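Local atomic coordinates of aspartokinase (Synechocystis, PDB entry 3L76), a protein that probably phosphorylates the beta-carboxyl group of L-aspartate with ATP, the first step towards threonine and lysine, and binds lysine and threonine at its ACT domains. Residues A23-R28 with W234-G239; T72-S77 with I147-R152; C199-E204 with A434-A439; A217-R222 with A260-E265. All coordinates share one frame; numbering follows the deposited sequence.

Contact 1: A23-R28 with W234-G239; sequences AQRIKR and WSDEPG
R25 reaches from its helix to the loop carrying S235 and D236 and meets both with one guanidinium. NH2 of R25 donates to the carbonyl O of S235 at 2.7 Å. The bond is nearly straight, with an N-H...O angle of 173°, and the acceptor lies practically in the guanidinium plane. The same NH2 also donates to the carbonyl O of S233, just before the loop segment, so it is held by two backbone acceptors. NH1 of R25 forms a longer salt bridge, 3.2 Å to OD2 of D236, approached obliquely to the plane. With CG anti to the backbone N (chi1 175°) and a bend at chi3, the guanidinium is carried out to the loop.

The helix is 16-31 of the amino acid kinase domain. The loop joins strands 228-232 and 240-243 of that domain's mixed sheet. R28 lies one helical turn on from R25 and faces the same loop. Its NH2 makes the shorter salt bridge, 2.8 Å to OD2 of D236, which sits at the edge of the R28 guanidinium. One carboxylate oxygen is thus shared by two arginines in a small network. One face of the R28 guanidinium lies over CA of R25. On the loop side, OG of S235 accepts from the backbone N of E237 at 2.8 Å, an ST turn that bridges D236.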
loop_
_atom_site.group_PDB
_atom_site.type_symbol
_atom_site.label_atom_id
_atom_site.label_comp_id
_atom_site.label_asym_id
_atom_site.label_seq_id
_atom_site.Cartn_x
_atom_site.Cartn_y
_atom_site.Cartn_z
ATOM N N ALA A 23 18.198 10.184 7.702
ATOM C CA ALA A 23 18.143 11.299 6.767
ATOM C C ALA A 23 19.348 12.219 6.967
ATOM O O ALA A 23 19.961 12.688 6.002
ATOM C CB ALA A 23 16.836 12.067 6.947
ATOM N N GLN A 24 19.687 12.468 8.228
ATOM C CA GLN A 24 20.840 13.290 8.554
ATOM C C GLN A 24 22.109 12.662 7.998
ATOM O O GLN A 24 22.861 13.318 7.276
ATOM C CB GLN A 24 20.958 13.480 10.065
ATOM C CG GLN A 24 21.297 14.907 10.482
ATOM C CD GLN A 24 20.285 15.917 9.971
ATOM O OE1 GLN A 24 19.079 15.781 10.193
ATOM N NE2 GLN A 24 20.771 16.936 9.278
ATOM N N ARG A 25 22.335 11.389 8.319
ATOM C CA ARG A 25 23.536 10.687 7.862
ATOM C C ARG A 25 23.635 10.638 6.341
ATOM O O ARG A 25 24.712 10.838 5.779
ATOM C CB ARG A 25 23.611 9.267 8.418
ATOM C CG ARG A 25 24.789 8.473 7.848
ATOM C CD ARG A 25 24.590 6.967 7.974
ATOM N NE ARG A 25 24.388 6.563 9.363
ATOM C CZ ARG A 25 25.372 6.275 10.207
ATOM N NH1 ARG A 25 26.636 6.344 9.811
ATOM N NH2 ARG A 25 25.094 5.914 11.452
ATOM N N ILE A 26 22.517 10.355 5.680
ATOM C CA ILE A 26 22.490 10.348 4.225
ATOM C C ILE A 26 22.989 11.692 3.703
ATOM O O ILE A 26 23.886 11.743 2.858
ATOM C CB ILE A 26 21.082 10.059 3.667
ATOM C CG1 ILE A 26 20.584 8.694 4.134
ATOM C CG2 ILE A 26 21.097 10.098 2.149
ATOM C CD1 ILE A 26 19.241 8.307 3.551
ATOM N N LYS A 27 22.413 12.780 4.213
ATOM C CA LYS A 27 22.856 14.119 3.837
ATOM C C LYS A 27 24.369 14.268 4.014
ATOM O O LYS A 27 25.067 14.684 3.082
ATOM C CB LYS A 27 22.111 15.180 4.637
ATOM N N ARG A 28 24.871 13.919 5.201
ATOM C CA ARG A 28 26.308 14.006 5.473
ATOM C C ARG A 28 27.101 13.198 4.446
ATOM O O ARG A 28 28.134 13.657 3.949
ATOM C CB ARG A 28 26.645 13.532 6.892
ATOM C CG ARG A 28 25.780 14.128 8.000
ATOM C CD ARG A 28 26.437 13.979 9.375
ATOM N NE ARG A 28 27.021 12.654 9.569
ATOM C CZ ARG A 28 26.445 11.671 10.254
ATOM N NH1 ARG A 28 25.260 11.864 10.825
ATOM N NH2 ARG A 28 27.055 10.494 10.371
ATOM N N TRP A 234 23.045 3.619 14.927
ATOM C CA TRP A 234 23.216 4.415 16.138
ATOM C C TRP A 234 24.690 4.648 16.449
ATOM O O TRP A 234 25.068 4.878 17.595
ATOM C CB TRP A 234 22.540 3.719 17.319
ATOM C CG TRP A 234 21.059 3.557 17.151
ATOM C CD1 TRP A 234 20.079 4.300 17.745
ATOM C CD2 TRP A 234 20.389 2.598 16.326
ATOM N NE1 TRP A 234 18.841 3.860 17.344
ATOM C CE2 TRP A 234 19.005 2.814 16.471
ATOM C CE3 TRP A 234 20.826 1.577 15.477
ATOM C CZ2 TRP A 234 18.055 2.047 15.802
ATOM C CZ3 TRP A 234 19.882 0.820 14.812
ATOM C CH2 TRP A 234 18.513 1.056 14.979
ATOM N N SER A 235 25.516 4.599 15.412
ATOM C CA SER A 235 26.961 4.649 15.572
ATOM C C SER A 235 27.606 5.162 14.293
ATOM O O SER A 235 26.979 5.188 13.237
ATOM C CB SER A 235 27.494 3.249 15.909
ATOM O OG SER A 235 28.890 3.136 15.686
ATOM N N ASP A 236 28.860 5.583 14.389
ATOM C CA ASP A 236 29.628 5.891 13.194
ATOM C C ASP A 236 30.863 4.985 13.092
ATOM O O ASP A 236 31.831 5.293 12.394
ATOM C CB ASP A 236 29.985 7.380 13.136
ATOM C CG ASP A 236 28.787 8.252 12.765
ATOM O OD1 ASP A 236 28.150 8.824 13.676
ATOM O OD2 ASP A 236 28.475 8.360 11.562
ATOM N N GLU A 237 30.812 3.849 13.782
ATOM C CA GLU A 237 31.910 2.885 13.729
ATOM C C GLU A 237 31.936 2.107 12.411
ATOM O O GLU A 237 30.897 1.904 11.778
ATOM C CB GLU A 237 31.871 1.946 14.930
ATOM C CG GLU A 237 32.151 2.654 16.245
ATOM C CD GLU A 237 33.492 3.372 16.254
ATOM O OE1 GLU A 237 34.462 2.838 15.670
ATOM O OE2 GLU A 237 33.575 4.469 16.852
ATOM N N PRO A 238 33.138 1.689 11.989
ATOM C CA PRO A 238 33.412 1.077 10.681
ATOM C C PRO A 238 32.518 -0.123 10.339
ATOM O O PRO A 238 32.194 -0.331 9.168
ATOM C CB PRO A 238 34.864 0.616 10.808
ATOM C CG PRO A 238 35.449 1.480 11.846
ATOM C CD PRO A 238 34.353 1.795 12.813
ATOM N N GLY A 239 32.135 -0.903 11.343
ATOM C CA GLY A 239 31.283 -2.046 11.115
ATOM C C GLY A 239 32.080 -3.217 10.573
ATOM O O GLY A 239 33.304 -3.242 10.657
#

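Contact 2: T72-S77 with I147-R152; sequences TGEQVS and ITTLGR
I147 faces Q75 of helix 63-87, and the two side chains come from opposite directions. Its CD1 does most of the touching, at 3.7 Å from OE1 and 3.8 Å from CD of Q75. CG2 of I147 lies 4.0 Å from NE2 of the same amide. CG1 stands beside the backbone N, anti to the carbonyl carbon (chi1 -39°), and this puts the CD1 methyl over one face of the Q75 amide, displaced from CD toward the OE1 and NE2 side. The amide itself is bound to other partners. NE2 of Q75 bonds to OG of S71 and to OE1 of Q75 of the second subunit. I147 also packs on I147 of that subunit, so this end of the contact adjoins the dimer interface.

The chain turns a corner at I147. At T148 the side chain points away from helix 63-87, and its backbone pairs with F136 in strand 130-138. T149 turns back toward the helix. Its CG2 lies 3.5 Å from CD and 3.7 Å from CG of E74, whose chain is bent at chi2. From L150 the loop moves off to helix 154-166 of the amino acid kinase domain.

No hydrogen bond or salt bridge joins the two segments. Methyl groups of I147 and T149 rest against the polar ends of Q75 and E74, so the segments meet by van der Waals contact alone, while the Q75 amide spends its hydrogen bonds on S71 and the second subunit.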
loop_
_atom_site.group_PDB
_atom_site.type_symbol
_atom_site.label_atom_id
_atom_site.label_comp_id
_atom_site.label_asym_id
_atom_site.label_seq_id
_atom_site.Cartn_x
_atom_site.Cartn_y
_atom_site.Cartn_z
ATOM N N THR A 72 3.303 -2.396 0.837
ATOM C CA THR A 72 2.798 -1.085 1.249
ATOM C C THR A 72 3.608 -0.453 2.379
ATOM O O THR A 72 3.736 0.778 2.442
ATOM C CB THR A 72 1.321 -1.129 1.666
ATOM O OG1 THR A 72 1.192 -1.890 2.871
ATOM C CG2 THR A 72 0.455 -1.731 0.555
ATOM N N GLY A 73 4.154 -1.291 3.260
ATOM C CA GLY A 73 4.973 -0.808 4.360
ATOM C C GLY A 73 6.258 -0.167 3.870
ATOM O O GLY A 73 6.769 0.787 4.462
ATOM N N GLU A 74 6.770 -0.708 2.772
ATOM C CA GLU A 74 7.974 -0.210 2.132
ATOM C C GLU A 74 7.679 1.112 1.445
ATOM O O GLU A 74 8.496 2.038 1.469
ATOM C CB GLU A 74 8.468 -1.225 1.104
ATOM C CG GLU A 74 8.357 -2.665 1.572
ATOM C CD GLU A 74 9.657 -3.419 1.392
ATOM O OE1 GLU A 74 10.169 -3.458 0.249
ATOM O OE2 GLU A 74 10.168 -3.964 2.396
ATOM N N GLN A 75 6.506 1.204 0.835
ATOM C CA GLN A 75 6.118 2.447 0.183
ATOM C C GLN A 75 6.005 3.601 1.160
ATOM O O GLN A 75 6.446 4.703 0.833
ATOM C CB GLN A 75 4.818 2.299 -0.591
ATOM C CG GLN A 75 4.951 1.550 -1.880
ATOM C CD GLN A 75 3.603 1.189 -2.445
ATOM O OE1 GLN A 75 2.858 2.065 -2.899
ATOM N NE2 GLN A 75 3.266 -0.103 -2.408
ATOM N N VAL A 76 5.416 3.379 2.340
ATOM C CA VAL A 76 5.234 4.519 3.250
ATOM C C VAL A 76 6.591 4.996 3.737
ATOM O O VAL A 76 6.832 6.192 3.881
ATOM C CB VAL A 76 4.229 4.293 4.449
ATOM C CG1 VAL A 76 3.272 3.142 4.198
ATOM C CG2 VAL A 76 4.952 4.164 5.794
ATOM N N SER A 77 7.494 4.048 3.933
ATOM C CA SER A 77 8.835 4.348 4.429
ATOM C C SER A 77 9.683 5.232 3.497
ATOM O O SER A 77 10.320 6.184 3.949
ATOM C CB SER A 77 9.575 3.041 4.755
ATOM O OG SER A 77 8.866 2.275 5.720
ATOM N N ILE A 147 3.213 -2.994 -8.078
ATOM C CA ILE A 147 4.265 -2.916 -7.060
ATOM C C ILE A 147 4.234 -4.130 -6.117
ATOM O O ILE A 147 3.226 -4.407 -5.461
ATOM C CB ILE A 147 4.192 -1.622 -6.203
ATOM C CG1 ILE A 147 3.803 -0.410 -7.050
ATOM C CG2 ILE A 147 5.522 -1.372 -5.510
ATOM C CD1 ILE A 147 3.652 0.857 -6.251
ATOM N N THR A 148 5.346 -4.853 -6.058
ATOM C CA THR A 148 5.501 -5.943 -5.104
ATOM C C THR A 148 6.914 -5.967 -4.547
ATOM O O THR A 148 7.831 -5.370 -5.110
ATOM C CB THR A 148 5.216 -7.311 -5.739
ATOM O OG1 THR A 148 6.099 -7.521 -6.852
ATOM C CG2 THR A 148 3.768 -7.391 -6.204
ATOM N N THR A 149 7.083 -6.669 -3.437
ATOM C CA THR A 149 8.397 -6.839 -2.850
ATOM C C THR A 149 8.910 -8.243 -3.159
ATOM O O THR A 149 8.196 -9.053 -3.760
ATOM C CB THR A 149 8.347 -6.611 -1.342
ATOM O OG1 THR A 149 7.415 -7.529 -0.754
ATOM C CG2 THR A 149 7.902 -5.193 -1.053
ATOM N N LEU A 150 10.146 -8.528 -2.758
ATOM C CA LEU A 150 10.766 -9.822 -3.051
ATOM C C LEU A 150 10.592 -10.841 -1.927
ATOM O O LEU A 150 10.991 -11.998 -2.070
ATOM C CB LEU A 150 12.259 -9.658 -3.357
ATOM C CG LEU A 150 12.629 -8.709 -4.495
ATOM C CD1 LEU A 150 14.139 -8.628 -4.656
ATOM C CD2 LEU A 150 11.972 -9.149 -5.788
ATOM N N GLY A 151 10.016 -10.408 -0.810
ATOM C CA GLY A 151 9.801 -11.288 0.322
ATOM C C GLY A 151 10.580 -10.894 1.563
ATOM O O GLY A 151 11.065 -9.766 1.671
ATOM N N ARG A 152 10.704 -11.838 2.495
ATOM C CA ARG A 152 11.308 -11.584 3.804
ATOM C C ARG A 152 12.667 -10.891 3.724
ATOM O O ARG A 152 12.842 -9.787 4.249
ATOM C CB ARG A 152 11.421 -12.882 4.594
#

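Contact 3: C199-E204 with A434-A439; sequences CDEMLE and AVRGVA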
loop_
_atom_site.group_PDB
_atom_site.type_symbol
_atom_site.label_atom_id
_atom_site.label_comp_id
_atom_site.label_asym_id
_atom_site.label_seq_id
_atom_site.Cartn_x
_atom_site.Cartn_y
_atom_site.Cartn_z
ATOM N N CYS A 199 32.737 -13.464 1.981
ATOM C CA CYS A 199 31.412 -13.908 1.598
ATOM C C CYS A 199 31.257 -15.376 1.955
ATOM O O CYS A 199 30.297 -15.767 2.627
ATOM C CB CYS A 199 31.187 -13.704 0.095
ATOM S SG CYS A 199 31.083 -11.956 -0.398
ATOM N N ASP A 200 32.210 -16.189 1.513
ATOM C CA ASP A 200 32.111 -17.622 1.718
ATOM C C ASP A 200 32.056 -17.967 3.204
ATOM O O ASP A 200 31.267 -18.821 3.617
ATOM C CB ASP A 200 33.240 -18.354 0.997
ATOM C CG ASP A 200 32.985 -18.481 -0.488
ATOM O OD1 ASP A 200 31.804 -18.528 -0.877
ATOM O OD2 ASP A 200 33.949 -18.546 -1.269
ATOM N N GLU A 201 32.868 -17.277 3.999
ATOM C CA GLU A 201 32.864 -17.467 5.436
ATOM C C GLU A 201 31.523 -17.056 5.985
ATOM O O GLU A 201 30.968 -17.730 6.837
ATOM C CB GLU A 201 33.978 -16.656 6.107
ATOM C CG GLU A 201 35.379 -17.135 5.779
ATOM C CD GLU A 201 36.452 -16.217 6.313
ATOM O OE1 GLU A 201 37.611 -16.661 6.411
ATOM O OE2 GLU A 201 36.140 -15.053 6.630
ATOM N N MET A 202 31.004 -15.939 5.486
ATOM C CA MET A 202 29.747 -15.394 5.976
ATOM C C MET A 202 28.628 -16.374 5.685
ATOM O O MET A 202 27.712 -16.548 6.487
ATOM C CB MET A 202 29.461 -14.044 5.323
ATOM C CG MET A 202 28.234 -13.308 5.878
ATOM S SD MET A 202 28.392 -12.853 7.610
ATOM C CE MET A 202 27.163 -13.916 8.372
ATOM N N LEU A 203 28.716 -17.018 4.530
ATOM C CA LEU A 203 27.743 -18.029 4.153
ATOM C C LEU A 203 27.830 -19.260 5.063
ATOM O O LEU A 203 26.817 -19.748 5.547
ATOM C CB LEU A 203 27.911 -18.419 2.679
ATOM C CG LEU A 203 27.536 -17.336 1.650
ATOM C CD1 LEU A 203 27.923 -17.726 0.233
ATOM C CD2 LEU A 203 26.051 -17.029 1.698
ATOM N N GLU A 204 29.036 -19.752 5.313
ATOM C CA GLU A 204 29.174 -20.925 6.173
ATOM C C GLU A 204 28.817 -20.592 7.620
ATOM O O GLU A 204 28.447 -21.475 8.385
ATOM C CB GLU A 204 30.573 -21.547 6.083
ATOM C CG GLU A 204 30.856 -22.286 4.777
ATOM C CD GLU A 204 30.052 -23.580 4.624
ATOM O OE1 GLU A 204 29.109 -23.817 5.401
ATOM O OE2 GLU A 204 30.348 -24.363 3.699
ATOM N N ALA A 434 43.238 -19.368 9.865
ATOM C CA ALA A 434 42.662 -20.702 9.784
ATOM C C ALA A 434 41.174 -20.715 10.152
ATOM O O ALA A 434 40.362 -21.313 9.447
ATOM C CB ALA A 434 43.436 -21.664 10.664
ATOM N N VAL A 435 40.833 -20.059 11.261
ATOM C CA VAL A 435 39.454 -19.984 11.732
ATOM C C VAL A 435 39.007 -18.528 11.892
ATOM O O VAL A 435 39.734 -17.715 12.445
ATOM C CB VAL A 435 39.297 -20.726 13.076
ATOM C CG1 VAL A 435 38.016 -20.311 13.799
ATOM C CG2 VAL A 435 39.339 -22.233 12.850
ATOM N N ARG A 436 37.812 -18.200 11.408
ATOM C CA ARG A 436 37.290 -16.842 11.531
ATOM C C ARG A 436 36.229 -16.705 12.628
ATOM O O ARG A 436 36.179 -15.701 13.326
ATOM C CB ARG A 436 36.727 -16.363 10.196
ATOM C CG ARG A 436 36.251 -14.923 10.205
ATOM C CD ARG A 436 36.773 -14.190 8.989
ATOM N NE ARG A 436 38.033 -13.498 9.241
ATOM C CZ ARG A 436 38.859 -13.068 8.292
ATOM N NH1 ARG A 436 38.581 -13.274 7.013
ATOM N NH2 ARG A 436 39.977 -12.440 8.624
ATOM N N GLY A 437 35.376 -17.712 12.762
ATOM C CA GLY A 437 34.362 -17.715 13.800
ATOM C C GLY A 437 33.880 -19.117 14.109
ATOM O O GLY A 437 34.147 -20.050 13.359
ATOM N N VAL A 438 33.165 -19.274 15.215
ATOM C CA VAL A 438 32.685 -20.583 15.627
ATOM C C VAL A 438 31.234 -20.467 16.052
ATOM O O VAL A 438 30.778 -19.389 16.411
ATOM C CB VAL A 438 33.526 -21.166 16.791
ATOM C CG1 VAL A 438 34.964 -21.354 16.357
ATOM C CG2 VAL A 438 33.454 -20.263 17.998
ATOM N N ALA A 439 30.505 -21.574 16.010
ATOM C CA ALA A 439 29.080 -21.526 16.295
ATOM C C ALA A 439 28.543 -22.835 16.877
ATOM O O ALA A 439 29.164 -23.890 16.767
ATOM C CB ALA A 439 28.308 -21.135 15.050
#
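E201 and R436 meet across the junction between the amino acid kinase domain and the regulatory ACT region. R436 sits in a classic beta bulge: R436 and G437 both face V533 of strand 520-533, at the start of strand 437-453. E201 projects from the short helix 199-204.

The two side chains cross at about a right angle. E201 is extended beyond CG, and its carboxylate end reaches R436. R436 starts with CG anti to the backbone N (chi1 -176°), then bends at chi2 and chi3. The bends carry the arginine across the end of the glutamate. Its guanidinium plane stands 78° from the carboxylate plane, so the pair is not a flat two-pronged bridge. As modelled, OE2 of E201 is at the edge of the guanidinium and 3.0 Å from NH1 of R436. OE2 is also too close to CD of R436, so the details of this salt bridge are doubtful. The aliphatic part of R436 passes across the carboxylate end, with CB 3.9 Å from CD of E201.

Both parts pack on further helices. L203, on another side of the helix, packs on helix 215-224, while V438 packs against helix 577-587. The backbone N of E201 bonds to OG1 of T198 at the start of the helix. The second carboxylate oxygen, OE1 of E201, accepts a hydrogen bond from the backbone N of S535.

Contact 4: A217-R222 with A260-E265; sequences AVEIAR and AVDGVE
D262 meets E219 face to face and R222 end on, and the two meetings differ in kind. The tight part is the stack of carboxylates. The planes of E219 and D262 lie 19° apart, with CD of E219 3.6 Å from CB and 3.7 Å from CG of D262. E219 is buried. Its CG is anti to the backbone N (chi1 172°) and the chain is extended beyond, which carries the carboxylate out to D262. OE2 of E219 and OD1 of D262 are 4.0 Å apart, a like-charge approach that may raise the proton affinity of one group. The bond from the backbone N of A363 to OE1 of E219, and the R222 salt bridge to D262, probably ease it.

The looser part is more exposed and rests on that salt bridge. NH2 of R222 lies 3.0 Å from OD2 of D262, which sits in the guanidinium plane at its edge. The two flat groups are turned 38° from each other. OD2 also receives ND2 of N223, so two donors grip it. OD1 has a long, weak ion pair with K259.

R222 also reaches D200 of helix 199-204. D262 and G263 both face A361 in a classic beta bulge at the end of strand 348-361. Helix 215-224 of the kinase domain is therefore joined to the start of strand 263-267, with helix 154-166 packed against I220 and A217.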
loop_
_atom_site.group_PDB
_atom_site.type_symbol
_atom_site.label_atom_id
_atom_site.label_comp_id
_atom_site.label_asym_id
_atom_site.label_seq_id
_atom_site.Cartn_x
_atom_site.Cartn_y
_atom_site.Cartn_z
ATOM N N ALA A 217 21.899 -12.585 -0.372
ATOM C CA ALA A 217 22.463 -11.294 -0.728
ATOM C C ALA A 217 23.998 -11.276 -0.665
ATOM O O ALA A 217 24.675 -10.698 -1.534
ATOM C CB ALA A 217 21.867 -10.209 0.156
ATOM N N VAL A 218 24.556 -11.898 0.365
ATOM C CA VAL A 218 26.006 -12.002 0.432
ATOM C C VAL A 218 26.534 -12.837 -0.741
ATOM O O VAL A 218 27.607 -12.556 -1.265
ATOM C CB VAL A 218 26.511 -12.502 1.813
ATOM C CG1 VAL A 218 25.625 -13.581 2.335
ATOM C CG2 VAL A 218 27.937 -12.994 1.713
ATOM N N GLU A 219 25.746 -13.822 -1.174
ATOM C CA GLU A 219 26.102 -14.654 -2.314
ATOM C C GLU A 219 26.011 -13.901 -3.646
ATOM O O GLU A 219 26.788 -14.151 -4.572
ATOM C CB GLU A 219 25.242 -15.916 -2.344
ATOM C CG GLU A 219 25.390 -16.775 -3.605
ATOM C CD GLU A 219 24.592 -18.058 -3.491
ATOM O OE1 GLU A 219 25.117 -19.047 -2.912
ATOM O OE2 GLU A 219 23.429 -18.066 -3.949
ATOM N N ILE A 220 25.060 -12.983 -3.754
ATOM C CA ILE A 220 24.969 -12.155 -4.955
ATOM C C ILE A 220 26.168 -11.219 -4.986
ATOM O O ILE A 220 26.827 -11.103 -6.012
ATOM C CB ILE A 220 23.642 -11.393 -5.036
ATOM C CG1 ILE A 220 22.520 -12.355 -5.429
ATOM C CG2 ILE A 220 23.719 -10.285 -6.074
ATOM C CD1 ILE A 220 21.155 -11.835 -5.059
ATOM N N ALA A 221 26.478 -10.605 -3.846
ATOM C CA ALA A 221 27.648 -9.735 -3.727
ATOM C C ALA A 221 28.937 -10.451 -4.128
ATOM O O ALA A 221 29.734 -9.915 -4.907
ATOM C CB ALA A 221 27.773 -9.164 -2.325
ATOM N N ARG A 222 29.146 -11.657 -3.608
ATOM C CA ARG A 222 30.336 -12.412 -3.979
ATOM C C ARG A 222 30.390 -12.590 -5.489
ATOM O O ARG A 222 31.442 -12.406 -6.104
ATOM C CB ARG A 222 30.385 -13.798 -3.315
ATOM C CG ARG A 222 31.665 -14.594 -3.652
ATOM C CD ARG A 222 31.529 -16.108 -3.416
ATOM N NE ARG A 222 30.588 -16.721 -4.345
ATOM C CZ ARG A 222 29.759 -17.711 -4.025
ATOM N NH1 ARG A 222 29.743 -18.193 -2.789
ATOM N NH2 ARG A 222 28.928 -18.205 -4.932
ATOM N N ALA A 260 17.644 -22.407 -5.510
ATOM C CA ALA A 260 18.100 -23.176 -4.354
ATOM C C ALA A 260 19.603 -23.376 -4.451
ATOM O O ALA A 260 20.314 -23.290 -3.466
ATOM C CB ALA A 260 17.405 -24.510 -4.287
ATOM N N VAL A 261 20.076 -23.597 -5.668
ATOM C CA VAL A 261 21.456 -23.951 -5.897
ATOM C C VAL A 261 22.147 -22.945 -6.801
ATOM O O VAL A 261 21.710 -22.702 -7.910
ATOM C CB VAL A 261 21.538 -25.355 -6.528
ATOM C CG1 VAL A 261 22.910 -25.591 -7.187
ATOM C CG2 VAL A 261 21.195 -26.412 -5.483
ATOM N N ASP A 262 23.236 -22.376 -6.304
ATOM C CA ASP A 262 24.063 -21.458 -7.063
ATOM C C ASP A 262 25.059 -22.132 -7.999
ATOM O O ASP A 262 25.368 -21.592 -9.057
ATOM C CB ASP A 262 24.848 -20.574 -6.121
ATOM C CG ASP A 262 25.499 -19.415 -6.837
ATOM O OD1 ASP A 262 24.818 -18.725 -7.634
ATOM O OD2 ASP A 262 26.686 -19.186 -6.592
ATOM N N GLY A 263 25.581 -23.295 -7.608
ATOM C CA GLY A 263 26.624 -23.922 -8.394
ATOM C C GLY A 263 26.848 -25.399 -8.181
ATOM O O GLY A 263 26.438 -25.960 -7.179
ATOM N N VAL A 264 27.494 -26.028 -9.157
ATOM C CA VAL A 264 27.897 -27.428 -9.073
ATOM C C VAL A 264 29.416 -27.476 -9.007
ATOM O O VAL A 264 30.092 -26.702 -9.698
ATOM C CB VAL A 264 27.463 -28.270 -10.322
ATOM C CG1 VAL A 264 28.098 -29.629 -10.265
ATOM C CG2 VAL A 264 25.977 -28.449 -10.387
ATOM N N GLU A 265 29.955 -28.391 -8.200
ATOM C CA GLU A 265 31.407 -28.516 -8.057
ATOM C C GLU A 265 31.918 -29.937 -8.266
ATOM O O GLU A 265 31.225 -30.898 -7.946
ATOM C CB GLU A 265 31.838 -27.981 -6.706
ATOM C CG GLU A 265 31.613 -26.500 -6.585
ATOM C CD GLU A 265 31.746 -25.987 -5.174
ATOM O OE1 GLU A 265 32.009 -26.794 -4.275
ATOM O OE2 GLU A 265 31.574 -24.772 -4.955
#

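Contacts 1 and 2 lie within the amino acid kinase domain, their centres 24 Å apart. Contacts 3 and 4 join that domain to the ACT region, with centres 16 Å apart. These two touch directly, through the D200-R222 salt bridge (OD1 to NH1, 2.8 Å) and the packing of L203 on V218. Both also place a beta bulge, R436-G437 or D262-G263, opposite a kinase-domain helix, consistent with repeated ACT units. The side chains of E201 and E219 are each about 12 Å from a bound lysine. E204 bonds to S392, E393 and S564 of the lysine pockets. Contact 2 adjoins the second subunit, unlike the other three.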